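Local coordinates for regulating synaptic membrane exocytosis protein 2 (Rattus norvegicus, PDB 2BWQ) that probably takes part in the regulation of neurotransmitter release at the presynaptic membrane as a Rab3-interacting protein built in part from a C2 domain, at residues 28-33 and 91-96; 5-10 and 108-113; 9-14 and 87-92. All coordinates share one frame; numbering follows the deposited sequence.

Interaction 1 (28-33 and 91-96)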
ATOM      1  N   LYS A  28       0.614  -1.381 -11.654  1.00 13.23           N
ATOM      2  CA  LYS A  28       0.916  -1.601 -13.074  1.00 14.79           C
ATOM      3  C   LYS A  28       2.353  -1.991 -13.197  1.00 13.86           C
ATOM      4  O   LYS A  28       3.197  -1.790 -12.303  1.00 13.61           O
ATOM      5  CB  LYS A  28       0.669  -0.318 -13.864  1.00 15.38           C
ATOM      6  CG  LYS A  28       1.570   0.831 -13.490  1.00 20.78           C
ATOM      7  CD  LYS A  28       1.334   2.072 -14.357  1.00 19.72           C
ATOM      8  CE  LYS A  28       2.199   3.251 -13.939  1.00 21.77           C
ATOM      9  NZ  LYS A  28       1.887   4.423 -14.806  1.00 26.90           N
ATOM     10  N   ASP A  29       2.614  -2.550 -14.406  1.00 14.39           N
ATOM     11  CA  ASP A  29       3.978  -2.906 -14.849  1.00 16.83           C
ATOM     12  C   ASP A  29       4.703  -3.884 -13.888  1.00 14.12           C
ATOM     13  O   ASP A  29       5.915  -3.800 -13.689  1.00 16.16           O
ATOM     14  CB  ASP A  29       4.826  -1.631 -15.083  1.00 17.01           C
ATOM     15  CG  ASP A  29       4.251  -0.703 -16.147  1.00 23.27           C
ATOM     16  OD1 ASP A  29       3.512  -1.149 -17.076  1.00 24.73           O
ATOM     17  OD2 ASP A  29       4.524   0.527 -16.127  1.00 30.30           O
ATOM     18  N   LEU A  30       3.944  -4.790 -13.239  1.00 14.92           N
ATOM     19  CA  LEU A  30       4.600  -5.803 -12.359  1.00 13.17           C
ATOM     20  C   LEU A  30       5.488  -6.706 -13.213  1.00 13.20           C
ATOM     21  O   LEU A  30       5.118  -6.989 -14.358  1.00 14.07           O
ATOM     22  CB  LEU A  30       3.590  -6.670 -11.606  1.00 13.38           C
ATOM     23  CG  LEU A  30       2.663  -5.898 -10.627  1.00 15.41           C
ATOM     24  CD1 LEU A  30       1.788  -6.844  -9.752  1.00 16.18           C
ATOM     25  CD2 LEU A  30       3.505  -4.837  -9.776  1.00 16.61           C
ATOM     26  N   PRO A  31       6.634  -7.129 -12.716  1.00 13.43           N
ATOM     27  CA  PRO A  31       7.488  -8.058 -13.452  1.00 12.94           C
ATOM     28  C   PRO A  31       6.837  -9.453 -13.478  1.00 12.15           C
ATOM     29  O   PRO A  31       6.358  -9.964 -12.444  1.00 13.43           O
ATOM     30  CB  PRO A  31       8.783  -8.086 -12.604  1.00 13.24           C
ATOM     31  CG  PRO A  31       8.394  -7.705 -11.242  1.00 14.51           C
ATOM     32  CD  PRO A  31       7.232  -6.722 -11.437  1.00 13.65           C
ATOM     33  N   SER A  32       6.822 -10.087 -14.650  0.50 11.29           N
ATOM     34  CA  SER A  32       6.485 -11.519 -14.731  0.50 10.58           C
ATOM     35  C   SER A  32       7.443 -12.342 -13.863  0.50 11.37           C
ATOM     36  O   SER A  32       8.444 -11.835 -13.375  0.50 11.19           O
ATOM     37  CB  SER A  32       6.523 -11.967 -16.208  0.50 10.81           C
ATOM     38  OG  SER A  32       5.633 -11.161 -16.973  0.50  9.84           O
ATOM     39  N   ARG A  33       7.084 -13.596 -13.610  1.00 10.87           N
ATOM     40  CA  ARG A  33       7.981 -14.572 -12.993  1.00 11.52           C
ATOM     41  C   ARG A  33       9.069 -14.961 -13.926  1.00 11.70           C
ATOM     42  O   ARG A  33       8.969 -14.783 -15.140  1.00 11.71           O
ATOM     43  CB  ARG A  33       7.205 -15.833 -12.580  1.00 11.17           C
ATOM     44  CG  ARG A  33       6.137 -15.538 -11.512  1.00 12.09           C
ATOM     45  CD  ARG A  33       5.290 -16.672 -11.267  1.00 12.05           C
ATOM     46  NE  ARG A  33       4.368 -16.392 -10.186  1.00 14.01           N
ATOM     47  CZ  ARG A  33       3.324 -17.149  -9.942  1.00 12.89           C
ATOM     48  NH1 ARG A  33       3.093 -18.229 -10.713  1.00 15.20           N
ATOM     49  NH2 ARG A  33       2.495 -16.849  -8.949  1.00 15.52           N
ATOM     50  N   ILE A  91       4.065  -0.386   3.137  1.00 10.77           N
ATOM     51  CA  ILE A  91       3.228  -0.979   2.079  1.00 12.25           C
ATOM     52  C   ILE A  91       4.071  -1.943   1.285  1.00 11.40           C
ATOM     53  O   ILE A  91       5.082  -1.555   0.733  1.00 12.34           O
ATOM     54  CB  ILE A  91       2.667   0.150   1.183  1.00 12.72           C
ATOM     55  CG1 ILE A  91       1.859   1.107   2.072  1.00 13.82           C
ATOM     56  CG2 ILE A  91       1.825  -0.458   0.035  1.00 13.82           C
ATOM     57  CD1 ILE A  91       1.610   2.517   1.347  1.00 19.58           C
ATOM     58  N   THR A  92       3.699  -3.213   1.293  1.00 11.98           N
ATOM     59  CA  THR A  92       4.485  -4.252   0.609  1.00 12.13           C
ATOM     60  C   THR A  92       3.616  -5.012  -0.334  1.00 12.25           C
ATOM     61  O   THR A  92       2.438  -5.277  -0.058  1.00 13.96           O
ATOM     62  CB  THR A  92       5.201  -5.194   1.618  1.00 11.54           C
ATOM     63  OG1 THR A  92       4.245  -5.768   2.523  1.00 13.06           O
ATOM     64  CG2 THR A  92       6.246  -4.404   2.395  1.00 13.44           C
ATOM     65  N   LEU A  93       4.216  -5.410  -1.479  1.00 12.26           N
ATOM     66  CA  LEU A  93       3.509  -6.165  -2.512  1.00 13.34           C
ATOM     67  C   LEU A  93       4.138  -7.565  -2.551  1.00 12.63           C
ATOM     68  O   LEU A  93       5.353  -7.707  -2.466  1.00 13.22           O
ATOM     69  CB  LEU A  93       3.725  -5.449  -3.848  1.00 14.60           C
ATOM     70  CG  LEU A  93       3.011  -6.153  -5.021  1.00 16.04           C
ATOM     71  CD1 LEU A  93       1.494  -6.021  -4.945  1.00 17.95           C
ATOM     72  CD2 LEU A  93       3.564  -5.625  -6.323  1.00 20.39           C
ATOM     73  N   TRP A  94       3.274  -8.577  -2.745  1.00 12.56           N
ATOM     74  CA  TRP A  94       3.637  -9.992  -2.639  1.00 12.80           C
ATOM     75  C   TRP A  94       3.001 -10.776  -3.766  1.00 13.76           C
ATOM     76  O   TRP A  94       1.894 -10.469  -4.183  1.00 14.66           O
ATOM     77  CB  TRP A  94       3.143 -10.591  -1.309  1.00 13.53           C
ATOM     78  CG  TRP A  94       3.722  -9.874  -0.163  1.00 12.73           C
ATOM     79  CD1 TRP A  94       3.167  -8.776   0.467  1.00 12.61           C
ATOM     80  CD2 TRP A  94       4.999 -10.123   0.494  1.00 11.62           C
ATOM     81  NE1 TRP A  94       4.022  -8.339   1.443  1.00 12.86           N
ATOM     82  CE2 TRP A  94       5.136  -9.130   1.508  1.00 12.36           C
ATOM     83  CE3 TRP A  94       6.048 -11.068   0.340  1.00 14.61           C
ATOM     84  CZ2 TRP A  94       6.262  -9.037   2.355  1.00 13.63           C
ATOM     85  CZ3 TRP A  94       7.170 -10.967   1.240  1.00 15.66           C
ATOM     86  CH2 TRP A  94       7.263  -9.964   2.197  1.00 13.92           C
ATOM     87  N   ASP A  95       3.720 -11.813  -4.224  1.00 12.32           N
ATOM     88  CA  ASP A  95       3.209 -12.830  -5.171  1.00 12.74           C
ATOM     89  C   ASP A  95       2.860 -14.062  -4.363  1.00 12.43           C
ATOM     90  O   ASP A  95       3.795 -14.682  -3.785  1.00 14.07           O
ATOM     91  CB  ASP A  95       4.332 -13.121  -6.147  1.00 13.35           C
ATOM     92  CG  ASP A  95       3.933 -14.053  -7.268  1.00 13.85           C
ATOM     93  OD1 ASP A  95       2.747 -14.366  -7.460  1.00 13.37           O
ATOM     94  OD2 ASP A  95       4.844 -14.578  -7.959  1.00 13.69           O
ATOM     95  N   GLN A  96       1.555 -14.318  -4.181  0.50 12.92           N
ATOM     96  CA  GLN A  96       1.057 -15.425  -3.336  0.50 13.25           C
ATOM     97  C   GLN A  96       1.092 -16.777  -4.076  0.50 13.58           C
ATOM     98  O   GLN A  96       0.497 -16.946  -5.135  0.50 12.67           O
ATOM     99  CB  GLN A  96      -0.372 -15.082  -2.835  0.50 12.70           C
ATOM    100  CG  GLN A  96      -0.956 -16.056  -1.787  0.50 11.60           C
ATOM    101  CD  GLN A  96      -2.168 -15.475  -1.023  0.50 15.15           C
ATOM    102  OE1 GLN A  96      -2.129 -15.347   0.223  0.50 22.34           O
ATOM    103  NE2 GLN A  96      -3.245 -15.216  -1.723  0.50 14.81           N
TER
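The methyl ends of Leu30 and Leu93 meet head-on, CD2 of Leu30 lying 3.5 Å from CD2 of Leu93 and CD1 of Leu30 4.0 Å from that same methyl. Leucine suits both places: each residue is buried, and CD2 of Leu93 sits against the two-methyl fork of Leu30. On the strand, CG of Leu93 stands anti to the backbone N (chi1 -180°), which brings CD2 across to the loop; Val43 and Leu107 of the flanking strands pack beside it.

Further along, the apolar contact gives way to charge. Arg33 stretches an extended chain and holds both oxygens of Asp95 through NE and NH2. NE of Arg33 meets the syn lone pair of OD2 of Asp95 at 2.9 Å, while NH2 of Arg33 gives OD1 of Asp95 a nearly straight bond (170°), also 2.9 Å long. The two planes are 30° apart, yet both oxygens stay close to the guanidinium plane. Asp95 is buried; Arg39 adds a second salt bridge to OD2, and the backbone N of Asn40 bonds OD1. So many donors probably keep the carboxylate ionised.

The solvent side, where partly exposed Arg33 lies, is looser. Exposed Gln96 points its CB away from the loop; its carbonyl O, bonded by ND2 of Asn40, only nears NH2 of Arg33 (4.3 Å, too long for a bond). The loop after strand 19-28 is thus tied to the end of strand 88-95, at the pole where many C2 domains hold calcium; here no metal belongs to the contact, and Arg33 and Arg39 meet the acidic Asp95 of the C2 sandwich instead.

Interaction 2 (5-10 and 108-113); sequences GQLSIK and GEILIE
In the hydrophobic core between the two sheets of a C2 β-sandwich, Leu7 from one sheet meets Ile110 from the other. CD1 of Ile110 does the touching, 3.7 Å from CB of Leu7, so the isoleucine tip rests on the root of the leucine rather than on its end. The CD2 of Leu7 is 4.1 Å from that methyl, but this second contact is less certain because Leu7 was refined in two conformers. The side chains cross obliquely.

Ile110 puts CG2 anti to its backbone N and CG1 beside it (chi1 -66°), and the longer branch carries CD1 across the gap. Strand 6-14 lies in one four-stranded antiparallel sheet and strand 105-113 at an edge of the other, and no hydrogen bond joins the two segments: the CA atoms of Leu7 and Ile110 are 8.6 Å apart, a separation spanned by side chains alone. Aliphatic, branched residues fit here, since they fill the interior without leaving a polar group to be satisfied. Ile9, two residues on, offers CD1 to CD1 of Ile110 at a looser 4.3 Å, while Tyr126 of strand 123-127 packs against both Ile9 and Ile110.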
ATOM      1  N   GLY A   5       7.635  -2.009 -11.293  1.00 17.13           N
ATOM      2  CA  GLY A   5       6.206  -1.681 -11.239  1.00 17.11           C
ATOM      3  C   GLY A   5       5.909  -0.600 -10.216  1.00 16.27           C
ATOM      4  O   GLY A   5       6.761  -0.111  -9.440  1.00 16.35           O
ATOM      5  N   GLN A   6       4.634  -0.257 -10.229  1.00 14.17           N
ATOM      6  CA  GLN A   6       4.176   0.893  -9.416  1.00 13.15           C
ATOM      7  C   GLN A   6       2.823   0.579  -8.826  1.00 13.74           C
ATOM      8  O   GLN A   6       2.038  -0.177  -9.415  1.00 13.50           O
ATOM      9  CB  GLN A   6       4.081   2.152 -10.253  1.00 15.17           C
ATOM     10  CG  GLN A   6       5.393   2.562 -10.936  1.00 18.66           C
ATOM     11  CD  GLN A   6       5.327   3.888 -11.617  1.00 23.12           C
ATOM     12  OE1 GLN A   6       4.581   4.791 -11.216  1.00 26.34           O
ATOM     13  NE2 GLN A   6       6.146   4.045 -12.671  1.00 24.46           N
ATOM     14  N   LEU A   7       2.508   1.281  -7.736  0.50 12.64           N
ATOM     15  CA  LEU A   7       1.255   1.093  -7.011  0.50 11.31           C
ATOM     16  C   LEU A   7       0.501   2.405  -6.867  0.50 11.16           C
ATOM     17  O   LEU A   7       1.106   3.414  -6.454  0.50 11.76           O
ATOM     18  CB  LEU A   7       1.556   0.587  -5.605  0.50 12.36           C
ATOM     19  CG  LEU A   7       0.311   0.181  -4.825  0.50 11.38           C
ATOM     20  CD1 LEU A   7      -0.514  -0.969  -5.475  0.50 13.63           C
ATOM     21  CD2 LEU A   7       0.692  -0.229  -3.415  0.50 14.06           C
ATOM     22  N   SER A   8      -0.789   2.418  -7.196  1.00 10.80           N
ATOM     23  CA  SER A   8      -1.621   3.612  -7.091  1.00 11.54           C
ATOM     24  C   SER A   8      -2.345   3.599  -5.786  1.00 11.99           C
ATOM     25  O   SER A   8      -3.071   2.671  -5.464  1.00 13.16           O
ATOM     26  CB  SER A   8      -2.587   3.637  -8.245  1.00 13.15           C
ATOM     27  OG  SER A   8      -3.467   4.759  -8.105  1.00 15.50           O
ATOM     28  N   ILE A   9      -2.094   4.653  -4.982  1.00 12.92           N
ATOM     29  CA  ILE A   9      -2.577   4.733  -3.582  1.00 13.70           C
ATOM     30  C   ILE A   9      -3.155   6.129  -3.389  1.00 12.72           C
ATOM     31  O   ILE A   9      -2.585   7.116  -3.888  1.00 12.43           O
ATOM     32  CB  ILE A   9      -1.350   4.606  -2.637  1.00 14.58           C
ATOM     33  CG1 ILE A   9      -0.675   3.243  -2.806  1.00 16.16           C
ATOM     34  CG2 ILE A   9      -1.802   4.716  -1.161  1.00 14.42           C
ATOM     35  CD1 ILE A   9       0.694   3.124  -2.101  1.00 18.34           C
ATOM     36  N   LYS A  10      -4.281   6.217  -2.694  1.00 12.03           N
ATOM     37  CA  LYS A  10      -4.912   7.495  -2.336  1.00 12.20           C
ATOM     38  C   LYS A  10      -4.958   7.600  -0.836  1.00 12.36           C
ATOM     39  O   LYS A  10      -5.400   6.645  -0.124  1.00 14.95           O
ATOM     40  CB  LYS A  10      -6.332   7.522  -2.932  1.00 12.67           C
ATOM     41  CG  LYS A  10      -7.186   8.770  -2.573  1.00 14.36           C
ATOM     42  CD  LYS A  10      -8.454   8.754  -3.421  1.00 19.68           C
ATOM     43  CE  LYS A  10      -9.625   7.989  -2.908  1.00 26.54           C
ATOM     44  NZ  LYS A  10     -10.219   8.529  -1.682  1.00 17.15           N
ATOM     45  N   GLY A 108       8.259  -5.828  -3.492  1.00 12.46           N
ATOM     46  CA  GLY A 108       8.685  -4.458  -3.270  1.00 12.93           C
ATOM     47  C   GLY A 108       7.930  -3.755  -2.171  1.00 13.03           C
ATOM     48  O   GLY A 108       6.916  -4.245  -1.691  1.00 11.87           O
ATOM     49  N   GLU A 109       8.508  -2.637  -1.745  1.00 11.88           N
ATOM     50  CA  GLU A 109       8.015  -1.909  -0.588  1.00 11.50           C
ATOM     51  C   GLU A 109       7.924  -0.440  -0.927  1.00 11.47           C
ATOM     52  O   GLU A 109       8.795   0.101  -1.637  1.00 13.75           O
ATOM     53  CB  GLU A 109       9.016  -2.104   0.614  1.00 12.16           C
ATOM     54  CG  GLU A 109       8.623  -1.281   1.865  1.00 11.13           C
ATOM     55  CD  GLU A 109       9.406  -1.627   3.059  1.00 11.86           C
ATOM     56  OE1 GLU A 109       9.905  -2.728   3.107  1.00 14.81           O
ATOM     57  OE2 GLU A 109       9.475  -0.763   3.919  1.00 12.25           O
ATOM     58  N   ILE A 110       6.888   0.199  -0.424  1.00 10.81           N
ATOM     59  CA  ILE A 110       6.784   1.655  -0.409  1.00 11.72           C
ATOM     60  C   ILE A 110       6.592   2.046   1.061  1.00 10.81           C
ATOM     61  O   ILE A 110       5.733   1.511   1.751  1.00 12.40           O
ATOM     62  CB  ILE A 110       5.534   2.058  -1.232  1.00 13.43           C
ATOM     63  CG1 ILE A 110       5.743   1.683  -2.705  1.00 15.19           C
ATOM     64  CG2 ILE A 110       5.173   3.553  -1.053  1.00 15.16           C
ATOM     65  CD1 ILE A 110       4.421   1.396  -3.382  1.00 15.58           C
ATOM     66  N   LEU A 111       7.397   2.935   1.575  1.00 10.82           N
ATOM     67  CA  LEU A 111       7.373   3.325   3.014  1.00 11.14           C
ATOM     68  C   LEU A 111       7.047   4.812   3.051  1.00 11.80           C
ATOM     69  O   LEU A 111       7.876   5.627   2.580  1.00 13.96           O
ATOM     70  CB  LEU A 111       8.731   3.021   3.686  1.00 12.62           C
ATOM     71  CG  LEU A 111       8.764   3.198   5.172  1.00 11.04           C
ATOM     72  CD1 LEU A 111       7.801   2.215   5.881  1.00 13.22           C
ATOM     73  CD2 LEU A 111      10.226   2.918   5.620  1.00 13.01           C
ATOM     74  N   ILE A 112       5.879   5.167   3.566  1.00 11.44           N
ATOM     75  CA  ILE A 112       5.435   6.574   3.497  1.00 12.14           C
ATOM     76  C   ILE A 112       5.416   7.138   4.891  1.00 11.26           C
ATOM     77  O   ILE A 112       4.607   6.728   5.724  1.00 12.27           O
ATOM     78  CB  ILE A 112       4.037   6.656   2.842  1.00 13.06           C
ATOM     79  CG1 ILE A 112       4.084   6.154   1.398  1.00 13.37           C
ATOM     80  CG2 ILE A 112       3.496   8.133   2.893  1.00 13.64           C
ATOM     81  CD1 ILE A 112       2.719   6.157   0.731  1.00 13.91           C
ATOM     82  N   GLU A 113       6.271   8.078   5.173  1.00 11.95           N
ATOM     83  CA  GLU A 113       6.250   8.843   6.437  1.00 11.98           C
ATOM     84  C   GLU A 113       5.017   9.745   6.473  1.00 11.19           C
ATOM     85  O   GLU A 113       4.815  10.523   5.510  1.00 11.64           O
ATOM     86  CB  GLU A 113       7.523   9.703   6.589  1.00 12.30           C
ATOM     87  CG  GLU A 113       8.761   8.827   6.784  1.00 13.90           C
ATOM     88  CD  GLU A 113       8.895   8.306   8.173  1.00 19.46           C
ATOM     89  OE1 GLU A 113       8.100   8.588   9.082  1.00 18.38           O
ATOM     90  OE2 GLU A 113       9.858   7.542   8.357  1.00 24.35           O
TER

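Interaction 3 (9-14 and 87-92)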
ATOM      1  N   ILE A   9      -2.094   4.653  -4.982  1.00 12.92           N
ATOM      2  CA  ILE A   9      -2.577   4.733  -3.582  1.00 13.70           C
ATOM      3  C   ILE A   9      -3.155   6.129  -3.389  1.00 12.72           C
ATOM      4  O   ILE A   9      -2.585   7.116  -3.888  1.00 12.43           O
ATOM      5  CB  ILE A   9      -1.350   4.606  -2.637  1.00 14.58           C
ATOM      6  CG1 ILE A   9      -0.675   3.243  -2.806  1.00 16.16           C
ATOM      7  CG2 ILE A   9      -1.802   4.716  -1.161  1.00 14.42           C
ATOM      8  CD1 ILE A   9       0.694   3.124  -2.101  1.00 18.34           C
ATOM      9  N   LYS A  10      -4.281   6.217  -2.694  1.00 12.03           N
ATOM     10  CA  LYS A  10      -4.912   7.495  -2.336  1.00 12.20           C
ATOM     11  C   LYS A  10      -4.958   7.600  -0.836  1.00 12.36           C
ATOM     12  O   LYS A  10      -5.400   6.645  -0.124  1.00 14.95           O
ATOM     13  CB  LYS A  10      -6.332   7.522  -2.932  1.00 12.67           C
ATOM     14  CG  LYS A  10      -7.186   8.770  -2.573  1.00 14.36           C
ATOM     15  CD  LYS A  10      -8.454   8.754  -3.421  1.00 19.68           C
ATOM     16  CE  LYS A  10      -9.625   7.989  -2.908  1.00 26.54           C
ATOM     17  NZ  LYS A  10     -10.219   8.529  -1.682  1.00 17.15           N
ATOM     18  N   LEU A  11      -4.517   8.727  -0.289  1.00 11.00           N
ATOM     19  CA  LEU A  11      -4.441   8.935   1.173  1.00 11.26           C
ATOM     20  C   LEU A  11      -5.254  10.146   1.574  1.00 10.16           C
ATOM     21  O   LEU A  11      -5.171  11.182   0.906  1.00 11.30           O
ATOM     22  CB  LEU A  11      -2.982   9.182   1.564  1.00 12.12           C
ATOM     23  CG  LEU A  11      -1.963   8.110   1.209  1.00 10.73           C
ATOM     24  CD1 LEU A  11      -0.559   8.537   1.573  1.00 14.05           C
ATOM     25  CD2 LEU A  11      -2.282   6.781   1.965  1.00 14.50           C
ATOM     26  N   TRP A  12      -5.905  10.051   2.724  1.00 10.55           N
ATOM     27  CA  TRP A  12      -6.555  11.221   3.251  1.00 11.59           C
ATOM     28  C   TRP A  12      -6.684  11.072   4.767  1.00 11.42           C
ATOM     29  O   TRP A  12      -7.083  10.014   5.236  1.00 11.92           O
ATOM     30  CB  TRP A  12      -7.949  11.361   2.610  1.00 13.84           C
ATOM     31  CG  TRP A  12      -8.718  12.556   3.111  1.00 15.13           C
ATOM     32  CD1 TRP A  12      -8.392  13.911   2.955  1.00 16.70           C
ATOM     33  CD2 TRP A  12      -9.888  12.476   3.838  1.00 16.18           C
ATOM     34  NE1 TRP A  12      -9.348  14.653   3.638  1.00 17.89           N
ATOM     35  CE2 TRP A  12     -10.264  13.805   4.190  1.00 15.93           C
ATOM     36  CE3 TRP A  12     -10.665  11.417   4.270  1.00 17.22           C
ATOM     37  CZ2 TRP A  12     -11.410  14.061   4.944  1.00 18.02           C
ATOM     38  CZ3 TRP A  12     -11.787  11.668   5.040  1.00 19.46           C
ATOM     39  CH2 TRP A  12     -12.132  12.965   5.369  1.00 19.18           C
ATOM     40  N   PHE A  13      -6.478  12.176   5.444  1.00 11.47           N
ATOM     41  CA  PHE A  13      -6.697  12.219   6.899  1.00 11.11           C
ATOM     42  C   PHE A  13      -7.937  13.028   7.244  1.00 12.29           C
ATOM     43  O   PHE A  13      -8.065  14.155   6.783  1.00 13.10           O
ATOM     44  CB  PHE A  13      -5.453  12.790   7.568  1.00 12.23           C
ATOM     45  CG  PHE A  13      -5.609  12.959   9.064  1.00 12.29           C
ATOM     46  CD1 PHE A  13      -5.828  11.852   9.894  1.00 12.35           C
ATOM     47  CD2 PHE A  13      -5.545  14.233   9.660  1.00 15.67           C
ATOM     48  CE1 PHE A  13      -6.020  11.982  11.251  1.00 14.49           C
ATOM     49  CE2 PHE A  13      -5.722  14.378  11.055  1.00 17.31           C
ATOM     50  CZ  PHE A  13      -5.931  13.224  11.826  1.00 16.50           C
ATOM     51  N   ASP A  14      -8.829  12.424   8.006  1.00 12.41           N
ATOM     52  CA  ASP A  14     -10.000  13.100   8.453  1.00 13.53           C
ATOM     53  C   ASP A  14      -9.701  13.700   9.851  1.00 14.33           C
ATOM     54  O   ASP A  14      -9.691  12.943  10.878  1.00 14.71           O
ATOM     55  CB  ASP A  14     -11.141  12.118   8.531  1.00 14.39           C
ATOM     56  CG  ASP A  14     -12.444  12.747   9.056  1.00 17.53           C
ATOM     57  OD1 ASP A  14     -12.425  13.893   9.536  1.00 17.50           O
ATOM     58  OD2 ASP A  14     -13.430  12.044   9.086  1.00 27.23           O
ATOM     59  N   ARG A  87       4.748   8.299  12.753  1.00 13.56           N
ATOM     60  CA  ARG A  87       3.928   7.230  12.101  1.00 12.68           C
ATOM     61  C   ARG A  87       4.368   7.110  10.656  1.00 11.54           C
ATOM     62  O   ARG A  87       4.758   8.112  10.009  1.00 12.68           O
ATOM     63  CB  ARG A  87       2.412   7.587  12.069  1.00 13.31           C
ATOM     64  CG  ARG A  87       1.839   7.739  13.463  1.00 17.18           C
ATOM     65  CD  ARG A  87       1.827   6.402  14.129  1.00 19.75           C
ATOM     66  NE  ARG A  87       0.985   6.406  15.308  1.00 23.03           N
ATOM     67  CZ  ARG A  87       1.490   6.586  16.505  1.00 23.87           C
ATOM     68  NH1 ARG A  87       2.815   6.765  16.658  1.00 25.41           N
ATOM     69  NH2 ARG A  87       0.688   6.598  17.570  1.00 25.96           N
ATOM     70  N   MET A  88       4.290   5.885  10.162  1.00 10.65           N
ATOM     71  CA  MET A  88       4.568   5.603   8.760  1.00 12.03           C
ATOM     72  C   MET A  88       3.761   4.442   8.270  1.00 12.08           C
ATOM     73  O   MET A  88       3.347   3.586   9.060  1.00 12.34           O
ATOM     74  CB  MET A  88       6.054   5.324   8.514  1.00 14.08           C
ATOM     75  CG  MET A  88       6.554   4.092   9.168  1.00 14.51           C
ATOM     76  SD  MET A  88       8.365   4.141   9.176  1.00 16.97           S
ATOM     77  CE  MET A  88       8.690   2.483   9.862  1.00 18.39           C
ATOM     78  N   LEU A  89       3.501   4.420   6.979  1.00 11.16           N
ATOM     79  CA  LEU A  89       2.827   3.297   6.356  1.00 11.81           C
ATOM     80  C   LEU A  89       3.809   2.437   5.623  1.00 11.30           C
ATOM     81  O   LEU A  89       4.518   2.912   4.731  1.00 12.13           O
ATOM     82  CB  LEU A  89       1.799   3.825   5.316  1.00 12.02           C
ATOM     83  CG  LEU A  89       0.603   4.539   5.919  1.00 12.13           C
ATOM     84  CD1 LEU A  89      -0.115   5.316   4.787  1.00 13.97           C
ATOM     85  CD2 LEU A  89      -0.400   3.560   6.520  1.00 14.89           C
ATOM     86  N   GLU A  90       3.926   1.172   6.037  1.00 10.36           N
ATOM     87  CA  GLU A  90       4.776   0.195   5.343  1.00 11.11           C
ATOM     88  C   GLU A  90       3.897  -0.625   4.423  1.00 11.04           C
ATOM     89  O   GLU A  90       3.040  -1.399   4.852  1.00 10.46           O
ATOM     90  CB  GLU A  90       5.463  -0.710   6.387  1.00 10.80           C
ATOM     91  CG  GLU A  90       6.318  -1.806   5.744  1.00 10.23           C
ATOM     92  CD  GLU A  90       6.442  -2.979   6.679  1.00 12.12           C
ATOM     93  OE1 GLU A  90       7.257  -2.902   7.575  1.00 12.32           O
ATOM     94  OE2 GLU A  90       5.760  -4.012   6.446  1.00 13.94           O
ATOM     95  N   ILE A  91       4.065  -0.386   3.137  1.00 10.77           N
ATOM     96  CA  ILE A  91       3.228  -0.979   2.079  1.00 12.25           C
ATOM     97  C   ILE A  91       4.071  -1.943   1.285  1.00 11.40           C
ATOM     98  O   ILE A  91       5.082  -1.555   0.733  1.00 12.34           O
ATOM     99  CB  ILE A  91       2.667   0.150   1.183  1.00 12.72           C
ATOM    100  CG1 ILE A  91       1.859   1.107   2.072  1.00 13.82           C
ATOM    101  CG2 ILE A  91       1.825  -0.458   0.035  1.00 13.82           C
ATOM    102  CD1 ILE A  91       1.610   2.517   1.347  1.00 19.58           C
ATOM    103  N   THR A  92       3.699  -3.213   1.293  1.00 11.98           N
ATOM    104  CA  THR A  92       4.485  -4.252   0.609  1.00 12.13           C
ATOM    105  C   THR A  92       3.616  -5.012  -0.334  1.00 12.25           C
ATOM    106  O   THR A  92       2.438  -5.277  -0.058  1.00 13.96           O
ATOM    107  CB  THR A  92       5.201  -5.194   1.618  1.00 11.54           C
ATOM    108  OG1 THR A  92       4.245  -5.768   2.523  1.00 13.06           O
ATOM    109  CG2 THR A  92       6.246  -4.404   2.395  1.00 13.44           C
TER
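Ile9 and Ile91 point at each other end-on, and their terminal methyls meet: CD1 of Ile9 is 3.6 Å from CD1 of Ile91. The two side chains adopt nearly the same shape. In each, CG2 lies anti to the backbone N and CG1 beside it, and chi2 is extended (169° in Ile9, 163° in Ile91), so that CD1 is carried well away from the main chain. With both chains extended, the methyls meet although the CA atoms of Ile9 and Ile91 are 9.9 Å apart.

Leu11 and Leu89 solve the same problem differently. They run past one another, pointing opposite ways, CD2 of Leu11 lying alongside CD1 of Leu89 at 3.8 Å, although their CA atoms are 10.6 Å apart. Both leucines keep CG anti to the carbonyl carbon, beside the backbone N (chi1 -58° in Leu11), and send one methyl of the fork into the shared interface. Each leucine thus brings a single methyl of its fork, and each isoleucine its CD1, into the core. All four residues are buried and aliphatic, and neither pair brings a polar atom into the gap, where no hydrogen bond links the segments.

The residues next to these core positions, Lys10 and Trp12, serve other surroundings: Lys10 forms a salt bridge with Asp121, and Trp12 packs on Ile21. Among its neighbours, strand 6-14 is flanked by strands 19-28 and 123-127, with Ile24 and Val22 beside Ile9 and Leu11 respectively, whereas strand 88-95 lies between strands 41-48 and 105-113 of the other sheet, with Phe47 of strand 41-48 against Leu89.

From the N terminus, strand 6-14 opens two loops at once: interaction 2 closes the longer on strand 105-113, and interaction 3, starting from the same stretch and sharing Ile9 and Lys10 with it, closes on strand 88-95. Interaction 1 begins after strand 19-28 and also ends on strand 88-95, overlapping interaction 3 at Ile91 and Thr92; it is nested inside the loop of interaction 2. A backbone bond between Ile91 and Ile110 and a probable one between Leu89 and Ile112 join the neighbouring strands 88-95 and 105-113. Interactions 2 and 3 tie the sheets through the core; interaction 1 ties the loop after strand 19-28 to the end of strand 88-95, at one end of the sandwich.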